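Long-range contacts in AtFKBP42 (PDB 2F4E), which probably accelerates protein folding as an FKBP-type peptidyl-prolyl cis-trans isomerase, modulates vacuolar uptake of MRP-transporter substrates and regulates cell elongation and orientation: residues Glu45-Lys53 against Leu123-Ala131; Gly61-Thr69 against Ile156-Gly164. All coordinates share one frame; numbering follows the deposited sequence.

Contact 1 (Glu45-Lys53 against Leu123-Ala131)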
loop_
_atom_site.group_PDB
_atom_site.type_symbol
_atom_site.label_atom_id
_atom_site.label_comp_id
_atom_site.label_asym_id
_atom_site.label_seq_id
_atom_site.Cartn_x
_atom_site.Cartn_y
_atom_site.Cartn_z
ATOM N N GLU A 45 1.181 -0.158 13.646
ATOM C CA GLU A 45 -0.198 -0.030 14.092
ATOM C C GLU A 45 -0.939 -1.109 13.323
ATOM O O GLU A 45 -0.715 -1.268 12.125
ATOM C CB GLU A 45 -0.761 1.332 13.703
ATOM C CG GLU A 45 -2.275 1.411 13.858
ATOM C CD GLU A 45 -2.856 2.730 13.374
ATOM O OE1 GLU A 45 -2.068 3.651 13.060
ATOM O OE2 GLU A 45 -4.106 2.834 13.313
ATOM N N VAL A 46 -1.813 -1.847 13.996
ATOM C CA VAL A 46 -2.555 -2.918 13.342
ATOM C C VAL A 46 -3.849 -2.421 12.713
ATOM O O VAL A 46 -4.708 -1.874 13.402
ATOM C CB VAL A 46 -2.882 -4.051 14.333
ATOM C CG1 VAL A 46 -3.754 -5.099 13.650
ATOM C CG2 VAL A 46 -1.584 -4.689 14.846
ATOM N N LEU A 47 -3.983 -2.630 11.406
ATOM C CA LEU A 47 -5.163 -2.196 10.674
ATOM C C LEU A 47 -6.037 -3.381 10.338
ATOM O O LEU A 47 -7.207 -3.216 9.991
ATOM C CB LEU A 47 -4.772 -1.512 9.364
ATOM C CG LEU A 47 -3.685 -0.450 9.390
ATOM C CD1 LEU A 47 -3.520 0.112 7.992
ATOM C CD2 LEU A 47 -4.051 0.637 10.364
ATOM N N ASP A 48 -5.475 -4.580 10.445
ATOM C CA ASP A 48 -6.222 -5.790 10.111
ATOM C C ASP A 48 -5.422 -6.982 10.606
ATOM O O ASP A 48 -4.292 -6.822 11.057
ATOM C CB ASP A 48 -6.378 -5.873 8.588
ATOM C CG ASP A 48 -7.303 -6.987 8.139
ATOM O OD1 ASP A 48 -8.521 -6.866 8.387
ATOM O OD2 ASP A 48 -6.809 -7.966 7.531
ATOM N N GLU A 49 -6.000 -8.176 10.507
ATOM C CA GLU A 49 -5.314 -9.382 10.944
ATOM C C GLU A 49 -4.035 -9.518 10.114
ATOM O O GLU A 49 -2.965 -9.797 10.659
ATOM C CB GLU A 49 -6.224 -10.603 10.754
ATOM C CG GLU A 49 -5.858 -11.838 11.608
ATOM C CD GLU A 49 -5.944 -11.580 13.120
ATOM O OE1 GLU A 49 -6.964 -11.018 13.592
ATOM O OE2 GLU A 49 -4.982 -11.949 13.829
ATOM N N LYS A 50 -4.149 -9.286 8.803
ATOM C CA LYS A 50 -3.011 -9.386 7.895
ATOM C C LYS A 50 -2.490 -8.060 7.338
ATOM O O LYS A 50 -1.878 -8.032 6.270
ATOM C CB LYS A 50 -3.352 -10.321 6.727
ATOM C CG LYS A 50 -3.684 -11.749 7.157
ATOM C CD LYS A 50 -2.623 -12.291 8.115
ATOM C CE LYS A 50 -2.765 -13.800 8.353
ATOM N NZ LYS A 50 -1.701 -14.284 9.268
ATOM N N VAL A 51 -2.718 -6.969 8.067
ATOM C CA VAL A 51 -2.250 -5.659 7.636
ATOM C C VAL A 51 -1.793 -4.799 8.804
ATOM O O VAL A 51 -2.484 -4.697 9.815
ATOM C CB VAL A 51 -3.352 -4.881 6.877
ATOM C CG1 VAL A 51 -2.800 -3.558 6.377
ATOM C CG2 VAL A 51 -3.877 -5.692 5.710
ATOM N N SER A 52 -0.622 -4.186 8.662
ATOM C CA SER A 52 -0.079 -3.302 9.696
ATOM C C SER A 52 0.660 -2.142 9.033
ATOM O O SER A 52 1.054 -2.246 7.867
ATOM C CB SER A 52 0.845 -4.084 10.637
ATOM O OG SER A 52 1.926 -4.660 9.931
ATOM N N LYS A 53 0.867 -1.053 9.770
ATOM C CA LYS A 53 1.498 0.136 9.186
ATOM C C LYS A 53 2.445 0.931 10.081
ATOM O O LYS A 53 2.290 0.987 11.295
ATOM C CB LYS A 53 0.413 1.099 8.708
ATOM C CG LYS A 53 0.934 2.394 8.104
ATOM C CD LYS A 53 -0.183 3.360 7.723
ATOM C CE LYS A 53 -0.880 3.912 8.942
ATOM N NZ LYS A 53 -1.950 4.855 8.570
ATOM N N LEU A 123 4.802 2.799 5.448
ATOM C CA LEU A 123 5.153 1.441 5.059
ATOM C C LEU A 123 3.943 0.583 5.379
ATOM O O LEU A 123 3.335 0.733 6.440
ATOM C CB LEU A 123 6.347 0.944 5.861
ATOM C CG LEU A 123 7.700 1.631 5.653
ATOM C CD1 LEU A 123 8.762 0.898 6.491
ATOM C CD2 LEU A 123 8.081 1.619 4.163
ATOM N N VAL A 124 3.569 -0.295 4.460
ATOM C CA VAL A 124 2.423 -1.150 4.696
ATOM C C VAL A 124 2.820 -2.609 4.532
ATOM O O VAL A 124 3.255 -3.048 3.458
ATOM C CB VAL A 124 1.244 -0.815 3.740
ATOM C CG1 VAL A 124 0.014 -1.588 4.158
ATOM C CG2 VAL A 124 0.958 0.673 3.742
ATOM N N HIS A 125 2.662 -3.346 5.624
ATOM C CA HIS A 125 2.989 -4.755 5.679
ATOM C C HIS A 125 1.728 -5.532 5.414
ATOM O O HIS A 125 0.772 -5.474 6.183
ATOM C CB HIS A 125 3.560 -5.078 7.054
ATOM C CG HIS A 125 4.763 -4.271 7.390
ATOM N ND1 HIS A 125 6.034 -4.602 6.955
ATOM C CD2 HIS A 125 4.902 -3.114 8.076
ATOM C CE1 HIS A 125 6.888 -3.692 7.361
ATOM N NE2 HIS A 125 6.227 -2.771 8.049
ATOM N N VAL A 126 1.738 -6.272 4.315
ATOM C CA VAL A 126 0.575 -7.029 3.901
ATOM C C VAL A 126 0.772 -8.532 3.785
ATOM O O VAL A 126 1.658 -9.006 3.071
ATOM C CB VAL A 126 0.076 -6.507 2.545
ATOM C CG1 VAL A 126 -1.174 -7.259 2.127
ATOM C CG2 VAL A 126 -0.158 -5.008 2.629
ATOM N N GLY A 127 -0.073 -9.278 4.482
ATOM C CA GLY A 127 0.014 -10.721 4.416
ATOM C C GLY A 127 -0.350 -11.128 3.007
ATOM O O GLY A 127 -1.187 -10.482 2.369
ATOM N N TRP A 128 0.271 -12.191 2.512
ATOM C CA TRP A 128 -0.017 -12.661 1.171
ATOM C C TRP A 128 -1.503 -12.911 0.930
ATOM O O TRP A 128 -1.977 -12.749 -0.191
ATOM C CB TRP A 128 0.790 -13.925 0.848
ATOM C CG TRP A 128 0.627 -15.042 1.805
ATOM C CD1 TRP A 128 1.437 -15.340 2.858
ATOM C CD2 TRP A 128 -0.416 -16.029 1.803
ATOM N NE1 TRP A 128 0.969 -16.450 3.513
ATOM C CE2 TRP A 128 -0.171 -16.893 2.890
ATOM C CE3 TRP A 128 -1.534 -16.266 0.988
ATOM C CZ2 TRP A 128 -1.009 -17.984 3.190
ATOM C CZ3 TRP A 128 -2.368 -17.351 1.288
ATOM C CH2 TRP A 128 -2.098 -18.192 2.379
ATOM N N GLU A 129 -2.241 -13.288 1.970
ATOM C CA GLU A 129 -3.671 -13.539 1.822
ATOM C C GLU A 129 -4.363 -12.348 1.161
ATOM O O GLU A 129 -5.272 -12.512 0.345
ATOM C CB GLU A 129 -4.324 -13.817 3.184
ATOM C CG GLU A 129 -3.885 -15.124 3.857
ATOM C CD GLU A 129 -2.689 -14.936 4.784
ATOM O OE1 GLU A 129 -1.814 -14.101 4.462
ATOM O OE2 GLU A 129 -2.623 -15.629 5.828
ATOM N N LEU A 130 -3.926 -11.147 1.508
ATOM C CA LEU A 130 -4.525 -9.948 0.945
ATOM C C LEU A 130 -3.746 -9.420 -0.267
ATOM O O LEU A 130 -3.998 -8.314 -0.741
ATOM C CB LEU A 130 -4.629 -8.886 2.045
ATOM C CG LEU A 130 -5.416 -9.348 3.285
ATOM C CD1 LEU A 130 -5.409 -8.284 4.343
ATOM C CD2 LEU A 130 -6.846 -9.684 2.908
ATOM N N ALA A 131 -2.815 -10.221 -0.777
ATOM C CA ALA A 131 -1.993 -9.829 -1.924
ATOM C C ALA A 131 -2.178 -10.764 -3.125
ATOM O O ALA A 131 -3.268 -10.851 -3.681
ATOM C CB ALA A 131 -0.543 -9.799 -1.510
#
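Leu123 O meets the strand of Lys53 through a CA-H...O contact, Lys53 CA lying 3.4 Å from Leu123 O, while the amine of Lys53 leads off to Ser115. Val124 pairs with Lys53 as an antiparallel non-hydrogen-bonded pair; its CG1 comes within 4.1 Å of Val51 CG1, the two valines sharing the face that also carries Val126. His125 and Ser52 form the hydrogen-bonded pair. Its two backbone bonds are Ser52 N to His125 O, in the carbonyl plane, and His125 N to Ser52 O at 3.0 Å. On the other face of the sheet Ser52 OG rests 3.3 Å from His125 CB, oblique to the imidazole, whose ND1 is hydrogen-bonded to Lys79. Residues 51-53 and 123-126 run antiparallel, at 161° between their directions, in the sheet of the FKBP fold; Val51 and Leu130 both touch Ile111 of helix 107-113, whereas Val124 and Val126 touch Val153 and Tyr151 of strand 149-158. Val126 faces Val51 in the last bridge, and Gly127 N then gives a nearly straight bond, 2.8 Å long, to Lys50 O. In the 3-10 segment that follows, Glu129 reaches back: its OE2 is 3.1 Å from Lys50 CE and forms only a long salt bridge with Lys50 NZ. The bend of the lysine at chi2 (-49°) carries its chain obliquely across the Glu129 carboxylate. Leu130 ends the contact, its CD1 packed 3.3 Å from Val51 CG2, the two side chains crossing at about a right angle. The same methyl touches Asp48 OD2, which accepts from Lys50 N in an Asx turn, and Leu47 and Asp48 both face Val51 in a classic beta bulge.

Contact 2 (Gly61-Thr69 against Ile156-Gly164)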
loop_
_atom_site.group_PDB
_atom_site.type_symbol
_atom_site.label_atom_id
_atom_site.label_comp_id
_atom_site.label_asym_id
_atom_site.label_seq_id
_atom_site.Cartn_x
_atom_site.Cartn_y
_atom_site.Cartn_z
ATOM N N GLY A 61 -5.517 16.640 6.929
ATOM C CA GLY A 61 -6.886 16.392 6.524
ATOM C C GLY A 61 -7.397 15.124 7.150
ATOM O O GLY A 61 -6.698 14.499 7.936
ATOM N N SER A 62 -8.617 14.740 6.800
ATOM C CA SER A 62 -9.216 13.541 7.359
ATOM C C SER A 62 -8.903 12.319 6.515
ATOM O O SER A 62 -8.414 12.437 5.389
ATOM C CB SER A 62 -10.735 13.715 7.469
ATOM O OG SER A 62 -11.052 14.804 8.318
ATOM N N LYS A 63 -9.169 11.149 7.081
ATOM C CA LYS A 63 -8.960 9.896 6.381
ATOM C C LYS A 63 -10.044 9.868 5.321
ATOM O O LYS A 63 -11.064 10.553 5.451
ATOM C CB LYS A 63 -9.120 8.720 7.350
ATOM C CG LYS A 63 -7.879 8.465 8.196
ATOM C CD LYS A 63 -8.194 7.864 9.553
ATOM C CE LYS A 63 -8.757 6.455 9.457
ATOM N NZ LYS A 63 -8.924 5.862 10.839
ATOM N N PRO A 64 -9.845 9.086 4.254
ATOM C CA PRO A 64 -10.847 9.014 3.192
ATOM C C PRO A 64 -12.054 8.210 3.617
ATOM O O PRO A 64 -11.981 7.429 4.563
ATOM C CB PRO A 64 -10.097 8.333 2.064
ATOM C CG PRO A 64 -9.240 7.350 2.825
ATOM C CD PRO A 64 -8.706 8.200 3.957
ATOM N N SER A 65 -13.162 8.403 2.921
ATOM C CA SER A 65 -14.360 7.657 3.227
ATOM C C SER A 65 -14.347 6.419 2.346
ATOM O O SER A 65 -13.526 6.310 1.430
ATOM C CB SER A 65 -15.598 8.501 2.932
ATOM O OG SER A 65 -15.545 9.071 1.635
ATOM N N LYS A 66 -15.237 5.474 2.634
ATOM C CA LYS A 66 -15.310 4.263 1.837
ATOM C C LYS A 66 -15.721 4.687 0.436
ATOM O O LYS A 66 -16.457 5.666 0.262
ATOM C CB LYS A 66 -16.360 3.299 2.398
ATOM C CG LYS A 66 -16.201 3.001 3.876
ATOM C CD LYS A 66 -16.987 1.754 4.296
ATOM C CE LYS A 66 -18.504 1.946 4.173
ATOM N NZ LYS A 66 -19.219 0.764 4.750
ATOM N N TYR A 67 -15.240 3.962 -0.563
ATOM C CA TYR A 67 -15.593 4.261 -1.950
ATOM C C TYR A 67 -14.913 5.515 -2.519
ATOM O O TYR A 67 -15.177 5.921 -3.649
ATOM C CB TYR A 67 -17.120 4.385 -2.070
ATOM C CG TYR A 67 -17.881 3.249 -1.396
ATOM C CD1 TYR A 67 -17.302 1.980 -1.258
ATOM C CD2 TYR A 67 -19.190 3.431 -0.929
ATOM C CE1 TYR A 67 -17.998 0.919 -0.676
ATOM C CE2 TYR A 67 -19.909 2.363 -0.337
ATOM C CZ TYR A 67 -19.298 1.116 -0.218
ATOM O OH TYR A 67 -19.957 0.053 0.355
ATOM N N SER A 68 -14.035 6.119 -1.731
ATOM C CA SER A 68 -13.298 7.303 -2.160
ATOM C C SER A 68 -12.257 7.000 -3.250
ATOM O O SER A 68 -11.695 5.910 -3.319
ATOM C CB SER A 68 -12.590 7.928 -0.956
ATOM O OG SER A 68 -11.777 9.024 -1.344
ATOM N N THR A 69 -12.011 7.976 -4.113
ATOM C CA THR A 69 -11.007 7.831 -5.160
ATOM C C THR A 69 -9.678 8.332 -4.592
ATOM O O THR A 69 -9.579 9.452 -4.072
ATOM C CB THR A 69 -11.370 8.655 -6.408
ATOM O OG1 THR A 69 -12.532 8.086 -7.020
ATOM C CG2 THR A 69 -10.231 8.647 -7.407
ATOM N N ILE A 156 -1.356 10.882 -2.760
ATOM C CA ILE A 156 -1.377 12.201 -3.371
ATOM C C ILE A 156 -2.654 12.913 -2.904
ATOM O O ILE A 156 -2.704 14.145 -2.837
ATOM C CB ILE A 156 -1.368 12.085 -4.919
ATOM C CG1 ILE A 156 -0.081 11.398 -5.370
ATOM C CG2 ILE A 156 -1.503 13.456 -5.556
ATOM C CD1 ILE A 156 0.082 11.317 -6.845
ATOM N N GLY A 157 -3.677 12.129 -2.582
ATOM C CA GLY A 157 -4.929 12.700 -2.118
ATOM C C GLY A 157 -6.137 11.913 -2.567
ATOM O O GLY A 157 -6.020 11.079 -3.460
ATOM N N PHE A 158 -7.281 12.172 -1.930
ATOM C CA PHE A 158 -8.543 11.519 -2.269
ATOM C C PHE A 158 -9.646 12.536 -2.576
ATOM O O PHE A 158 -9.569 13.704 -2.178
ATOM C CB PHE A 158 -9.035 10.582 -1.159
ATOM C CG PHE A 158 -8.159 10.524 0.046
ATOM C CD1 PHE A 158 -8.168 11.560 0.967
ATOM C CD2 PHE A 158 -7.358 9.397 0.292
ATOM C CE1 PHE A 158 -7.403 11.488 2.125
ATOM C CE2 PHE A 158 -6.577 9.305 1.457
ATOM C CZ PHE A 158 -6.603 10.364 2.375
ATOM N N ASP A 159 -10.684 12.093 -3.276
ATOM C CA ASP A 159 -11.745 13.016 -3.647
ATOM C C ASP A 159 -12.881 13.149 -2.640
ATOM O O ASP A 159 -13.621 14.129 -2.665
ATOM C CB ASP A 159 -12.294 12.647 -5.033
ATOM C CG ASP A 159 -13.171 11.404 -5.017
ATOM O OD1 ASP A 159 -13.083 10.605 -4.065
ATOM O OD2 ASP A 159 -13.953 11.225 -5.977
ATOM N N GLU A 160 -13.008 12.181 -1.739
ATOM C CA GLU A 160 -14.077 12.214 -0.743
ATOM C C GLU A 160 -13.543 11.863 0.650
ATOM O O GLU A 160 -13.057 10.749 0.885
ATOM C CB GLU A 160 -15.187 11.232 -1.145
ATOM C CG GLU A 160 -16.478 11.382 -0.353
ATOM C CD GLU A 160 -17.378 10.159 -0.464
ATOM O OE1 GLU A 160 -17.776 9.779 -1.588
ATOM O OE2 GLU A 160 -17.686 9.573 0.592
ATOM N N THR A 161 -13.626 12.813 1.576
ATOM C CA THR A 161 -13.114 12.586 2.930
ATOM C C THR A 161 -14.194 12.620 4.013
ATOM O O THR A 161 -15.244 13.231 3.822
ATOM C CB THR A 161 -12.037 13.625 3.292
ATOM O OG1 THR A 161 -11.706 13.502 4.678
ATOM C CG2 THR A 161 -12.535 15.036 3.033
ATOM N N LYS A 162 -13.930 11.966 5.144
ATOM C CA LYS A 162 -14.881 11.921 6.259
ATOM C C LYS A 162 -15.126 13.301 6.887
ATOM O O LYS A 162 -14.202 13.929 7.416
ATOM C CB LYS A 162 -14.389 10.961 7.349
ATOM C CG LYS A 162 -14.056 9.548 6.868
ATOM C CD LYS A 162 -13.960 8.588 8.061
ATOM C CE LYS A 162 -13.381 7.230 7.680
ATOM N NZ LYS A 162 -14.034 6.635 6.469
ATOM N N GLU A 163 -16.373 13.770 6.821
ATOM C CA GLU A 163 -16.746 15.069 7.392
ATOM C C GLU A 163 -17.770 14.837 8.522
ATOM O O GLU A 163 -18.879 14.330 8.280
ATOM C CB GLU A 163 -17.382 15.989 6.330
ATOM C CG GLU A 163 -17.026 15.678 4.876
ATOM C CD GLU A 163 -15.575 15.985 4.535
ATOM O OE1 GLU A 163 -14.670 15.470 5.242
ATOM O OE2 GLU A 163 -15.343 16.736 3.556
ATOM N N GLY A 164 -17.400 15.213 9.744
ATOM C CA GLY A 164 -18.290 15.036 10.882
ATOM C C GLY A 164 -19.606 15.788 10.744
ATOM O O GLY A 164 -19.860 16.691 11.570
#
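Pro64 lies over one face of the Phe158 ring, its CB 3.5 Å from the ring centroid and 16° off the normal, a CH-pi contact, with CD above the far end of the ring near CZ. Phe158 takes an unusual first torsion, CG nearly eclipsing the backbone N (chi1 1°), and this sets the phenyl under the proline. Replacing Phe158 by an alanine is likely to strip Pro64 of the ring it rests on and open a gap beneath it. Around this pair hydrogen bonds tie the two segments. Lys63 O accepts twice: Lys162 N approaches nearly along the C=O axis, while Thr161 OG1, 3.1 Å away, comes from above the carbonyl plane. Glu160 O is gripped from opposite faces of its plane by Ser65 N and by Ser68 OG at 3.1 Å. Glu160 OE2 also lies against Ser65 OG, but at a modelled distance too short to be taken at face value. Lys162 folds back at its last torsion (chi4 -49°), which brings NZ 2.9 Å from Pro64 O. Farther along, Asp159 and Thr69 exchange bonds: Thr69 N meets Asp159 OD1 at 2.8 Å from above the carboxylate plane, and Asp159 N returns to Thr69 O. A type II turn from Ser65 to Ser68, closed by Ser68 N to Ser65 O, brings both serines to Glu160. Strand 69-78 starts at Thr69 and pairs antiparallel with strand 149-158, where Ile156 and Gly157 both face Phe71 in a classic beta bulge. Pro64 also packs on Leu99 and Thr69 on Glu96 and Val98, so segment 61-69 lies against strand 95-98 and the residue that follows it, while 159-164 runs on from the end of strand 149-158.

In the fold
Contact 1 is the more buried, about 9 Å from the chain centre to its own, whereas contact 2 is a surface contact about 16 Å out; their centres are 20 Å apart. Both reach the one antiparallel sheet, through the neighbouring strands 121-126 and 149-158, and their segments alternate along the chain. Contact 1 depends on regular main-chain pairing, with apolar side chains packed against helix 107-113 and strand 149-158, its one ion pair being long. Contact 2 joins mostly irregular backbone at and beyond the strand ends, and there hydroxyls, an aspartate carboxylate and a lysine amine do much of the bonding, around a single proline-aromatic pair.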